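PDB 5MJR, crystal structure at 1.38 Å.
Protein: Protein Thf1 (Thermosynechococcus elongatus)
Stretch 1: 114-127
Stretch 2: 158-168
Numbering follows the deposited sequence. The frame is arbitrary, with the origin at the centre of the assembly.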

# COMPACT_ATOMS: atom_id res chain seq x y z
N SER A 114 7.49 -7.82 -6.33
CA SER A 114 7.32 -9.31 -6.28
C SER A 114 5.92 -9.73 -6.69
O SER A 114 5.73 -10.90 -7.04
CB SER A 114 7.70 -9.88 -4.92
OG SER A 114 6.78 -9.59 -3.89
N TRP A 115 4.95 -8.84 -6.63
CA TRP A 115 3.59 -9.17 -7.07
C TRP A 115 3.46 -9.28 -8.58
O TRP A 115 2.44 -9.80 -9.07
CB TRP A 115 2.64 -8.15 -6.46
CG TRP A 115 2.50 -8.18 -4.99
CD1 TRP A 115 3.25 -7.47 -4.08
CD2 TRP A 115 1.56 -8.89 -4.22
NE1 TRP A 115 2.82 -7.70 -2.83
CE2 TRP A 115 1.77 -8.58 -2.85
CE3 TRP A 115 0.56 -9.80 -4.52
CZ2 TRP A 115 1.02 -9.10 -1.82
CZ3 TRP A 115 -0.19 -10.34 -3.54
CH2 TRP A 115 0.05 -10.02 -2.18
N GLN A 116 4.44 -8.73 -9.31
CA GLN A 116 4.35 -8.76 -10.77
C GLN A 116 4.43 -10.16 -11.34
O GLN A 116 4.03 -10.40 -12.48
CB GLN A 116 5.39 -7.87 -11.38
CG GLN A 116 5.13 -6.38 -11.10
CD GLN A 116 6.22 -5.48 -11.42
OE1 GLN A 116 7.04 -5.76 -12.24
NE2 GLN A 116 6.26 -4.29 -10.70
N GLN A 117 4.88 -11.14 -10.52
CA GLN A 117 4.91 -12.51 -11.02
C GLN A 117 3.52 -13.03 -11.28
O GLN A 117 3.40 -14.00 -12.01
CB GLN A 117 5.59 -13.41 -10.06
CG GLN A 117 4.87 -13.56 -8.75
CD GLN A 117 5.59 -14.36 -7.74
OE1 GLN A 117 6.28 -13.78 -6.79
NE2 GLN A 117 5.55 -15.62 -7.95
N TYR A 118 2.48 -12.39 -10.78
CA TYR A 118 1.07 -12.80 -11.01
C TYR A 118 0.45 -12.21 -12.25
O TYR A 118 -0.73 -12.46 -12.51
CB TYR A 118 0.22 -12.62 -9.75
CG TYR A 118 0.83 -13.29 -8.55
CD1 TYR A 118 0.88 -14.66 -8.39
CD2 TYR A 118 1.38 -12.54 -7.49
CE1 TYR A 118 1.45 -15.25 -7.34
CE2 TYR A 118 1.94 -13.14 -6.43
CZ TYR A 118 2.00 -14.52 -6.33
OH TYR A 118 2.64 -15.08 -5.23
N GLN A 119 1.24 -11.41 -12.99
CA GLN A 119 0.70 -10.72 -14.13
C GLN A 119 -0.06 -11.62 -15.13
O GLN A 119 0.47 -12.70 -15.49
CB GLN A 119 1.87 -10.05 -14.87
CG GLN A 119 1.54 -8.71 -15.49
CD GLN A 119 2.82 -7.87 -15.72
OE1 GLN A 119 3.56 -8.25 -16.60
NE2 GLN A 119 3.15 -6.83 -14.83
N GLY A 120 -1.32 -11.20 -15.45
CA GLY A 120 -2.17 -11.85 -16.51
C GLY A 120 -3.15 -12.92 -16.09
O GLY A 120 -4.20 -13.11 -16.78
N ARG A 121 -2.91 -13.45 -14.91
CA ARG A 121 -3.68 -14.60 -14.42
C ARG A 121 -5.09 -14.28 -14.17
O ARG A 121 -5.45 -13.15 -13.73
CB ARG A 121 -3.05 -15.22 -13.18
CG ARG A 121 -1.65 -15.69 -13.36
CD ARG A 121 -1.13 -16.35 -12.08
NE ARG A 121 0.33 -16.33 -12.10
CZ ARG A 121 1.14 -16.92 -11.24
NH1 ARG A 121 0.72 -17.74 -10.28
NH2 ARG A 121 2.45 -16.61 -11.32
N PRO A 122 -5.97 -15.31 -14.49
CA PRO A 122 -7.32 -15.12 -14.14
C PRO A 122 -7.48 -15.34 -12.67
O PRO A 122 -6.69 -16.02 -12.06
CB PRO A 122 -8.06 -16.23 -14.99
CG PRO A 122 -7.03 -17.35 -14.94
CD PRO A 122 -5.77 -16.56 -15.22
N LEU A 123 -8.53 -14.68 -12.13
CA LEU A 123 -8.77 -14.84 -10.74
C LEU A 123 -8.88 -16.41 -10.29
O LEU A 123 -8.43 -16.76 -9.17
CB LEU A 123 -10.07 -14.17 -10.31
CG LEU A 123 -10.37 -13.99 -8.89
CD1 LEU A 123 -9.32 -13.26 -8.14
CD2 LEU A 123 -11.77 -13.42 -8.75
N SER A 124 -9.42 -17.28 -11.19
CA SER A 124 -9.59 -18.68 -10.82
C SER A 124 -8.26 -19.33 -10.40
O SER A 124 -8.23 -20.18 -9.49
CB SER A 124 -10.16 -19.45 -12.02
OG SER A 124 -9.39 -19.36 -13.16
N GLN A 125 -7.16 -18.99 -11.07
CA GLN A 125 -5.86 -19.58 -10.73
C GLN A 125 -5.33 -19.08 -9.37
O GLN A 125 -4.72 -19.87 -8.63
CB GLN A 125 -4.79 -19.27 -11.83
CG GLN A 125 -4.97 -20.06 -13.06
CD GLN A 125 -4.04 -19.65 -14.19
OE1 GLN A 125 -3.45 -18.50 -14.21
NE2 GLN A 125 -3.91 -20.57 -15.16
N ILE A 126 -5.59 -17.82 -9.05
CA ILE A 126 -5.27 -17.25 -7.74
C ILE A 126 -6.07 -17.98 -6.65
O ILE A 126 -5.54 -18.34 -5.56
CB ILE A 126 -5.56 -15.75 -7.77
CG1 ILE A 126 -4.66 -15.02 -8.80
CG2 ILE A 126 -5.35 -15.15 -6.39
CD1 ILE A 126 -3.19 -15.25 -8.66
N LEU A 127 -7.37 -18.17 -6.87
CA LEU A 127 -8.23 -18.85 -5.90
C LEU A 127 -7.71 -20.31 -5.70
O LEU A 127 -7.67 -20.77 -4.59
CB LEU A 127 -9.65 -18.82 -6.36
CG LEU A 127 -10.34 -17.46 -6.50
CD1 LEU A 127 -11.73 -17.48 -7.15
CD2 LEU A 127 -10.48 -16.77 -5.15
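Stretch 2 158-168: AFLQELAGEVT

Two backbone hydrogen bonds, one given in each direction, join the stretches: Gly-120 N donates to Glu-162 O (2.8 Å), and Ala-164 N donates back to Arg-121 O (2.7 Å). They form where the type II turn from Tyr-118 to Arg-121 meets the backbone from Glu-162 to Ala-164. Gly-120 takes a positive phi of 94°, a conformation that favours glycine. The two stretches run in the same direction: Trp-115 pairs with Phe-159, Gly-120 with Leu-163 and Leu-123 with Val-167, their CA atoms closing to 4.5 Å at Gly-120 and Leu-163, with wider spacing at the other two pairs.

The apolar packing spans this polar clasp. Phe-159, chi1 in t, points toward stretch 1 and receives Trp-115 over one face, CE3 of Trp-115 lying 3.4 Å from Phe-159 CD1. Its edge turns to the face of Tyr-118, with ring planes at 84°, and Ile-126 CG2 lies 3.9 Å from Phe-159 CZ. Leu-163 continues the layer, its CD2 3.7 Å from Ile-126 CG1, while Leu-123 CB meets Val-167 CG2 at 4.2 Å.

Glu-162 serves twice: besides its carbonyl, its carboxylate OE1 accepts a hydrogen bond from Gln-119 NE2 at 2.7 Å. The rule to read here is that a turn pairs its backbone with the other stretch while Phe-159, Leu-163 and Val-167 pack against buried residues of stretch 1.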

# COMPACT_ATOMS: atom_id res chain seq x y z
N ALA A 158 -3.94 -3.09 -6.00
CA ALA A 158 -2.80 -3.10 -6.93
C ALA A 158 -2.44 -4.47 -7.42
O ALA A 158 -2.11 -4.66 -8.58
CB ALA A 158 -1.57 -2.43 -6.28
N PHE A 159 -2.53 -5.45 -6.51
CA PHE A 159 -2.37 -6.83 -6.97
C PHE A 159 -3.41 -7.25 -7.96
O PHE A 159 -3.05 -7.84 -9.01
CB PHE A 159 -2.41 -7.73 -5.71
CG PHE A 159 -2.72 -9.18 -6.01
CD1 PHE A 159 -1.92 -9.94 -6.87
CD2 PHE A 159 -3.82 -9.79 -5.49
CE1 PHE A 159 -2.22 -11.26 -7.14
CE2 PHE A 159 -4.15 -11.12 -5.80
CZ PHE A 159 -3.35 -11.82 -6.63
N LEU A 160 -4.65 -6.93 -7.70
CA LEU A 160 -5.71 -7.35 -8.59
C LEU A 160 -5.52 -6.73 -9.96
O LEU A 160 -5.91 -7.36 -10.97
CB LEU A 160 -7.07 -7.01 -7.97
CG LEU A 160 -7.47 -7.76 -6.74
CD1 LEU A 160 -8.70 -7.18 -6.13
CD2 LEU A 160 -7.54 -9.26 -6.93
N GLN A 161 -5.00 -5.52 -10.00
CA GLN A 161 -4.70 -4.90 -11.26
C GLN A 161 -3.67 -5.66 -12.16
O GLN A 161 -3.72 -5.43 -13.36
CB GLN A 161 -4.25 -3.51 -11.07
CG GLN A 161 -5.29 -2.51 -10.63
CD GLN A 161 -4.74 -1.07 -10.54
OE1 GLN A 161 -3.92 -0.73 -9.69
NE2 GLN A 161 -5.18 -0.24 -11.41
N GLU A 162 -2.81 -6.50 -11.55
CA GLU A 162 -1.86 -7.29 -12.30
C GLU A 162 -2.54 -8.39 -13.01
O GLU A 162 -1.99 -8.88 -13.97
CB GLU A 162 -0.82 -8.00 -11.41
CG GLU A 162 0.11 -7.07 -10.72
CD GLU A 162 1.13 -6.39 -11.59
OE1 GLU A 162 1.50 -6.88 -12.69
OE2 GLU A 162 1.57 -5.36 -11.09
N LEU A 163 -3.65 -8.87 -12.48
CA LEU A 163 -4.31 -10.05 -13.02
C LEU A 163 -4.99 -9.70 -14.36
O LEU A 163 -4.95 -8.58 -14.91
CB LEU A 163 -5.37 -10.59 -11.99
CG LEU A 163 -4.81 -10.94 -10.64
CD1 LEU A 163 -5.91 -11.43 -9.77
CD2 LEU A 163 -3.70 -11.95 -10.70
N ALA A 164 -5.55 -10.69 -14.94
CA ALA A 164 -6.45 -10.48 -16.08
C ALA A 164 -7.23 -9.05 -15.95
O ALA A 164 -7.81 -8.73 -14.83
CB ALA A 164 -7.37 -11.48 -15.98
N GLY A 165 -7.28 -8.20 -16.96
CA GLY A 165 -8.03 -6.98 -16.81
C GLY A 165 -9.48 -7.09 -16.33
O GLY A 165 -10.01 -6.20 -15.71
N GLU A 166 -10.10 -8.23 -16.62
CA GLU A 166 -11.41 -8.42 -16.05
C GLU A 166 -11.62 -8.13 -14.61
O GLU A 166 -12.79 -7.86 -14.11
CB GLU A 166 -12.05 -9.77 -16.48
N VAL A 167 -10.52 -8.41 -13.84
CA VAL A 167 -10.71 -8.58 -12.50
C VAL A 167 -11.07 -7.28 -11.76
O VAL A 167 -11.86 -7.29 -10.87
CB VAL A 167 -9.44 -9.32 -11.93
CG1 VAL A 167 -9.30 -9.21 -10.50
CG2 VAL A 167 -9.32 -10.69 -12.51
N THR A 168 -10.43 -6.15 -12.07
CA THR A 168 -10.70 -4.86 -11.40
C THR A 168 -11.83 -4.08 -12.08
O THR A 168 -12.41 -3.20 -11.47
CB THR A 168 -9.44 -3.95 -11.20
OG1 THR A 168 -8.85 -3.85 -12.50
CG2 THR A 168 -8.54 -4.58 -10.22